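Local coordinates for THUMP domain-containing protein (Pyrococcus horikoshii, PDB 1VBK) that probably binds RNA and ATP, as does the related tRNA-thiolating enzyme ThiI, though its own function is unproven, at residues V6-I11 / S20-I25; P107-T112 / E133-N138. All coordinates share one frame; numbering follows the deposited sequence.

Contact 1 of 2, residues V6-I11 / S20-I25; sequences VRYGEI and SWFEKI
F22 reaches from the helix toward the strand and brings CE1 to Y8 CD1. With CG anti to its backbone N (chi1 177°), the F22 side chain places CE1 3.7 Å from Y8 CD1, and the same CE1 also lies 4.1 Å from both CB and CG of Y8. The two side chains slide past each other in opposite directions, with ring centroids 5.8 Å apart and planes inclined by 32°, an oblique pair, neither stacked nor edge-to-face. Beyond Y8, the F22 side chain also touches S15 and P175.

One residue on, E23 meets the far end of the same tyrosine. Its chain is extended beyond CG and crosses Y8 at about a right angle. E23 CG packs 3.8 Å from Y8 CE1, and OE2 arrives at the ring edge, near its plane, where Y8 OH donates a short 2.5 Å hydrogen bond to E23 OE2. The hydroxyl comes to the anti side of the carboxylate, 33° out of its plane, while R19 NH1 forms a salt bridge with the same OE2. Y8 OH also makes a weak hydrogen bond with S46 OG, and the ring body packs on I51 and L26. Exchanging Y8 for an alanine would probably leave E23 OE2 without its phenol donor and open a gap beside the F22 ring.

This contact pins the first helix of the ferredoxin-like domain, 19-36, against its first strand, 3-8. One tyrosine serves both modes: its ring beds among apolar groups, and its hydroxyl shares the carboxylate with an arginine. R19, paired with the same OE2, would be expected to favour the anionic form of E23, which then accepts from the phenol.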
loop_
_atom_site.group_PDB
_atom_site.type_symbol
_atom_site.label_atom_id
_atom_site.label_comp_id
_atom_site.label_asym_id
_atom_site.label_seq_id
_atom_site.Cartn_x
_atom_site.Cartn_y
_atom_site.Cartn_z
ATOM N N VAL A 6 -25.841 -8.446 12.841
ATOM C CA VAL A 6 -24.418 -8.227 13.038
ATOM C C VAL A 6 -24.227 -6.765 13.424
ATOM O O VAL A 6 -24.606 -5.867 12.672
ATOM C CB VAL A 6 -23.632 -8.535 11.755
ATOM C CG1 VAL A 6 -22.143 -8.206 11.952
ATOM C CG2 VAL A 6 -23.811 -10.006 11.394
ATOM N N ARG A 7 -23.660 -6.535 14.605
ATOM C CA ARG A 7 -23.439 -5.175 15.096
ATOM C C ARG A 7 -21.960 -4.833 15.053
ATOM O O ARG A 7 -21.111 -5.682 15.317
ATOM C CB ARG A 7 -23.968 -5.033 16.528
ATOM C CG ARG A 7 -25.390 -5.556 16.692
ATOM C CD ARG A 7 -25.968 -5.276 18.080
ATOM N NE ARG A 7 -27.285 -5.889 18.207
ATOM C CZ ARG A 7 -27.484 -7.174 18.495
ATOM N NH1 ARG A 7 -26.450 -7.983 18.701
ATOM N NH2 ARG A 7 -28.718 -7.657 18.541
ATOM N N TYR A 8 -21.660 -3.579 14.734
ATOM C CA TYR A 8 -20.277 -3.132 14.627
ATOM C C TYR A 8 -20.139 -1.660 14.979
ATOM O O TYR A 8 -21.130 -0.964 15.215
ATOM C CB TYR A 8 -19.779 -3.372 13.200
ATOM C CG TYR A 8 -20.733 -2.843 12.153
ATOM C CD1 TYR A 8 -20.681 -1.510 11.741
ATOM C CD2 TYR A 8 -21.724 -3.666 11.610
ATOM C CE1 TYR A 8 -21.591 -1.006 10.813
ATOM C CE2 TYR A 8 -22.644 -3.173 10.686
ATOM C CZ TYR A 8 -22.571 -1.843 10.293
ATOM O OH TYR A 8 -23.489 -1.345 9.397
ATOM N N GLY A 9 -18.899 -1.188 14.999
ATOM C CA GLY A 9 -18.649 0.201 15.324
ATOM C C GLY A 9 -18.691 0.403 16.822
ATOM O O GLY A 9 -19.569 -0.132 17.502
ATOM N N GLU A 10 -17.735 1.163 17.345
ATOM C CA GLU A 10 -17.687 1.426 18.775
ATOM C C GLU A 10 -17.041 2.777 19.068
ATOM O O GLU A 10 -16.038 3.148 18.455
ATOM C CB GLU A 10 -16.941 0.293 19.489
ATOM C CG GLU A 10 -15.587 -0.055 18.894
ATOM C CD GLU A 10 -15.073 -1.399 19.384
ATOM O OE1 GLU A 10 -15.036 -1.607 20.616
ATOM O OE2 GLU A 10 -14.706 -2.246 18.540
ATOM N N ILE A 11 -17.634 3.515 20.000
ATOM C CA ILE A 11 -17.132 4.830 20.369
ATOM C C ILE A 11 -15.645 4.774 20.691
ATOM O O ILE A 11 -15.160 3.807 21.282
ATOM C CB ILE A 11 -17.887 5.392 21.594
ATOM C CG1 ILE A 11 -19.397 5.374 21.329
ATOM C CG2 ILE A 11 -17.413 6.810 21.892
ATOM C CD1 ILE A 11 -19.828 6.158 20.098
ATOM N N SER A 20 -19.244 3.851 4.972
ATOM C CA SER A 20 -19.691 3.089 3.808
ATOM C C SER A 20 -18.714 2.013 3.348
ATOM O O SER A 20 -19.127 0.890 3.047
ATOM C CB SER A 20 -20.000 4.029 2.643
ATOM O OG SER A 20 -21.100 4.862 2.959
ATOM N N TRP A 21 -17.427 2.345 3.273
ATOM C CA TRP A 21 -16.444 1.351 2.850
ATOM C C TRP A 21 -16.219 0.321 3.950
ATOM O O TRP A 21 -15.996 -0.859 3.673
ATOM C CB TRP A 21 -15.127 2.024 2.456
ATOM C CG TRP A 21 -15.205 2.595 1.079
ATOM C CD1 TRP A 21 -15.214 3.918 0.731
ATOM C CD2 TRP A 21 -15.382 1.859 -0.134
ATOM N NE1 TRP A 21 -15.395 4.048 -0.629
ATOM C CE2 TRP A 21 -15.501 2.800 -1.183
ATOM C CE3 TRP A 21 -15.458 0.492 -0.438
ATOM C CZ2 TRP A 21 -15.690 2.417 -2.513
ATOM C CZ3 TRP A 21 -15.646 0.113 -1.764
ATOM C CH2 TRP A 21 -15.760 1.075 -2.783
ATOM N N PHE A 22 -16.288 0.773 5.197
ATOM C CA PHE A 22 -16.130 -0.118 6.339
ATOM C C PHE A 22 -17.185 -1.222 6.222
ATOM O O PHE A 22 -16.876 -2.408 6.342
ATOM C CB PHE A 22 -16.318 0.675 7.643
ATOM C CG PHE A 22 -16.244 -0.163 8.896
ATOM C CD1 PHE A 22 -17.274 -1.039 9.233
ATOM C CD2 PHE A 22 -15.149 -0.062 9.749
ATOM C CE1 PHE A 22 -17.216 -1.805 10.402
ATOM C CE2 PHE A 22 -15.083 -0.821 10.917
ATOM C CZ PHE A 22 -16.119 -1.694 11.242
ATOM N N GLU A 23 -18.428 -0.822 5.958
ATOM C CA GLU A 23 -19.531 -1.769 5.843
ATOM C C GLU A 23 -19.415 -2.698 4.631
ATOM O O GLU A 23 -19.695 -3.892 4.733
ATOM C CB GLU A 23 -20.865 -1.009 5.814
ATOM C CG GLU A 23 -21.103 -0.189 7.086
ATOM C CD GLU A 23 -22.356 0.669 7.033
ATOM O OE1 GLU A 23 -22.607 1.299 5.984
ATOM O OE2 GLU A 23 -23.085 0.725 8.048
ATOM N N LYS A 24 -19.005 -2.162 3.486
ATOM C CA LYS A 24 -18.863 -2.991 2.291
ATOM C C LYS A 24 -17.787 -4.053 2.465
ATOM O O LYS A 24 -17.960 -5.199 2.044
ATOM C CB LYS A 24 -18.536 -2.123 1.077
ATOM C CG LYS A 24 -19.717 -1.290 0.617
ATOM C CD LYS A 24 -19.370 -0.432 -0.579
ATOM C CE LYS A 24 -20.598 0.322 -1.055
ATOM N NZ LYS A 24 -20.270 1.194 -2.207
ATOM N N ILE A 25 -16.679 -3.670 3.087
ATOM C CA ILE A 25 -15.569 -4.591 3.317
ATOM C C ILE A 25 -15.981 -5.661 4.333
ATOM O O ILE A 25 -15.658 -6.843 4.180
ATOM C CB ILE A 25 -14.323 -3.816 3.811
ATOM C CG1 ILE A 25 -13.825 -2.879 2.703
ATOM C CG2 ILE A 25 -13.227 -4.781 4.211
ATOM C CD1 ILE A 25 -12.685 -1.952 3.129
#

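Contact 2 of 2, residues P107-T112 / E133-N138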
loop_
_atom_site.group_PDB
_atom_site.type_symbol
_atom_site.label_atom_id
_atom_site.label_comp_id
_atom_site.label_asym_id
_atom_site.label_seq_id
_atom_site.Cartn_x
_atom_site.Cartn_y
_atom_site.Cartn_z
ATOM N N PRO A 107 -37.331 -17.851 36.189
ATOM C CA PRO A 107 -36.153 -17.155 35.667
ATOM C C PRO A 107 -36.256 -15.633 35.776
ATOM O O PRO A 107 -37.353 -15.065 35.746
ATOM C CB PRO A 107 -36.094 -17.625 34.210
ATOM C CG PRO A 107 -37.558 -17.842 33.866
ATOM C CD PRO A 107 -38.058 -18.551 35.111
ATOM N N LYS A 108 -35.107 -14.983 35.929
ATOM C CA LYS A 108 -35.056 -13.525 35.995
ATOM C C LYS A 108 -34.830 -13.054 34.558
ATOM O O LYS A 108 -34.059 -13.677 33.820
ATOM C CB LYS A 108 -33.893 -13.068 36.880
ATOM C CG LYS A 108 -34.114 -13.281 38.378
ATOM C CD LYS A 108 -32.825 -13.012 39.138
ATOM C CE LYS A 108 -33.035 -13.015 40.644
ATOM N NZ LYS A 108 -33.775 -11.808 41.099
ATOM N N PHE A 109 -35.486 -11.967 34.161
ATOM C CA PHE A 109 -35.334 -11.465 32.797
ATOM C C PHE A 109 -35.486 -9.954 32.663
ATOM O O PHE A 109 -35.878 -9.262 33.605
ATOM C CB PHE A 109 -36.375 -12.120 31.875
ATOM C CG PHE A 109 -37.740 -11.455 31.914
ATOM C CD1 PHE A 109 -38.570 -11.586 33.024
ATOM C CD2 PHE A 109 -38.193 -10.704 30.829
ATOM C CE1 PHE A 109 -39.834 -10.977 33.054
ATOM C CE2 PHE A 109 -39.453 -10.092 30.849
ATOM C CZ PHE A 109 -40.275 -10.229 31.961
ATOM N N ARG A 110 -35.165 -9.459 31.470
ATOM C CA ARG A 110 -35.331 -8.052 31.150
ATOM C C ARG A 110 -35.593 -7.986 29.656
ATOM O O ARG A 110 -35.345 -8.949 28.934
ATOM C CB ARG A 110 -34.080 -7.233 31.486
ATOM C CG ARG A 110 -32.884 -7.450 30.567
ATOM C CD ARG A 110 -31.993 -6.203 30.584
ATOM N NE ARG A 110 -32.664 -5.105 29.898
ATOM C CZ ARG A 110 -32.595 -3.827 30.258
ATOM N NH1 ARG A 110 -31.875 -3.463 31.313
ATOM N NH2 ARG A 110 -33.264 -2.912 29.564
ATOM N N VAL A 111 -36.124 -6.863 29.203
ATOM C CA VAL A 111 -36.382 -6.668 27.788
ATOM C C VAL A 111 -35.533 -5.468 27.399
ATOM O O VAL A 111 -35.455 -4.482 28.140
ATOM C CB VAL A 111 -37.877 -6.365 27.494
ATOM C CG1 VAL A 111 -38.083 -6.168 25.990
ATOM C CG2 VAL A 111 -38.756 -7.519 27.983
ATOM N N THR A 112 -34.876 -5.571 26.253
ATOM C CA THR A 112 -34.026 -4.499 25.763
ATOM C C THR A 112 -34.520 -4.179 24.362
ATOM O O THR A 112 -34.463 -5.021 23.469
ATOM C CB THR A 112 -32.543 -4.946 25.731
ATOM O OG1 THR A 112 -32.138 -5.336 27.051
ATOM C CG2 THR A 112 -31.647 -3.812 25.250
ATOM N N GLU A 133 -44.622 -6.853 30.408
ATOM C CA GLU A 133 -45.918 -7.092 31.038
ATOM C C GLU A 133 -46.592 -8.306 30.406
ATOM O O GLU A 133 -47.270 -9.077 31.083
ATOM C CB GLU A 133 -46.826 -5.867 30.882
ATOM C CG GLU A 133 -48.282 -6.144 31.244
ATOM C CD GLU A 133 -49.184 -4.944 31.038
ATOM O OE1 GLU A 133 -49.186 -4.378 29.922
ATOM O OE2 GLU A 133 -49.899 -4.575 31.994
ATOM N N TYR A 134 -46.403 -8.463 29.100
ATOM C CA TYR A 134 -46.984 -9.582 28.368
ATOM C C TYR A 134 -46.365 -10.890 28.858
ATOM O O TYR A 134 -47.072 -11.863 29.119
ATOM C CB TYR A 134 -46.725 -9.419 26.866
ATOM C CG TYR A 134 -47.461 -10.415 26.004
ATOM C CD1 TYR A 134 -48.854 -10.371 25.889
ATOM C CD2 TYR A 134 -46.771 -11.397 25.294
ATOM C CE1 TYR A 134 -49.542 -11.286 25.081
ATOM C CE2 TYR A 134 -47.448 -12.314 24.489
ATOM C CZ TYR A 134 -48.830 -12.252 24.384
ATOM O OH TYR A 134 -49.497 -13.144 23.570
ATOM N N ILE A 135 -45.041 -10.908 28.982
ATOM C CA ILE A 135 -44.346 -12.102 29.449
ATOM C C ILE A 135 -44.719 -12.412 30.911
ATOM O O ILE A 135 -44.986 -13.565 31.263
ATOM C CB ILE A 135 -42.807 -11.930 29.282
ATOM C CG1 ILE A 135 -42.476 -11.805 27.791
ATOM C CG2 ILE A 135 -42.060 -13.129 29.881
ATOM C CD1 ILE A 135 -41.010 -11.626 27.486
ATOM N N LEU A 136 -44.763 -11.384 31.754
ATOM C CA LEU A 136 -45.118 -11.569 33.161
ATOM C C LEU A 136 -46.527 -12.130 33.364
ATOM O O LEU A 136 -46.793 -12.805 34.362
ATOM C CB LEU A 136 -44.999 -10.242 33.922
ATOM C CG LEU A 136 -43.596 -9.805 34.343
ATOM C CD1 LEU A 136 -43.647 -8.383 34.884
ATOM C CD2 LEU A 136 -43.060 -10.761 35.400
ATOM N N ASN A 137 -47.421 -11.844 32.423
ATOM C CA ASN A 137 -48.805 -12.312 32.487
ATOM C C ASN A 137 -48.970 -13.735 31.955
ATOM O O ASN A 137 -50.025 -14.342 32.126
ATOM C CB ASN A 137 -49.718 -11.387 31.672
ATOM C CG ASN A 137 -50.056 -10.088 32.400
ATOM O OD1 ASN A 137 -50.585 -9.152 31.799
ATOM N ND2 ASN A 137 -49.768 -10.036 33.694
ATOM N N ASN A 138 -47.937 -14.266 31.314
ATOM C CA ASN A 138 -48.024 -15.603 30.736
ATOM C C ASN A 138 -46.982 -16.607 31.220
ATOM O O ASN A 138 -47.021 -17.778 30.838
ATOM C CB ASN A 138 -47.957 -15.493 29.209
ATOM C CG ASN A 138 -49.204 -14.851 28.618
ATOM O OD1 ASN A 138 -50.258 -15.477 28.549
ATOM N ND2 ASN A 138 -49.091 -13.594 28.201
#
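The ring of F109 has I135 over one face and L136 at its edge. I135 CG2 sits over the face, 4.0 Å from F109 CZ, while I135 CD1, on the same side of the plane, lies beyond the ring outline, 4.0 Å from F109 CE2. CD2 of L136 comes in at the edge, in the ring plane, 4.0 Å from F109 CE1. F109 carries CG between its backbone N and carbonyl carbon (chi1 83°), which projects the ring from the strand into this angle between two consecutive helix residues. F95 adds an edge-to-face ring partner. A 2-methylpentane-2,4-diol molecule, probably from the crystallisation liquor, lies about 4 Å from the F109 side chain at its nearest atoms, and V111 N donates a hydrogen bond to its O4.

A second flat group lies on the helix itself. N138 ND2 stands over the centre of the Y134 ring, 3.8 Å above its plane, and donates a 2.8 Å hydrogen bond to Y134 O. The amide is thereby tied to the backbone four residues earlier, close to the end of the helix, while the backbone O of N138 accepts a hydrogen bond from R96 NH2.

The contact joins the strand and helix of the beta-alpha-beta unit made by strand 108-115, helix 124-138 and strand 142-143, within the THUMP domain. Helix 84-102 lies alongside, bringing F95 to I135 and L92 to Y134. Strand 150-157, parallel to 108-115, supplies I150 against F109 and I152 against I135, and the V111 side chain packs on V131 of helix 124-138.

How the contacts relate
Both contacts lay a helix against a strand of the same mixed sheet and are mainly buried, but they hold different domains and share no residues. The centre of contact 1, in the ferredoxin-like domain, is about 11 Å from the centre of the chain; that of contact 2, in the THUMP domain, is about 30 Å from it, with L136 on its exposed margin. Their centres are 32 Å apart and they do not touch. In each, one aromatic residue of the strand meets two consecutive residues of the helix. The chemistry differs: 6-11 with 20-25 combines apolar contact with a hydrogen bond to a carboxylate that also pairs with an arginine, whereas 107-112 with 133-138 is joined by hydrocarbon packing alone.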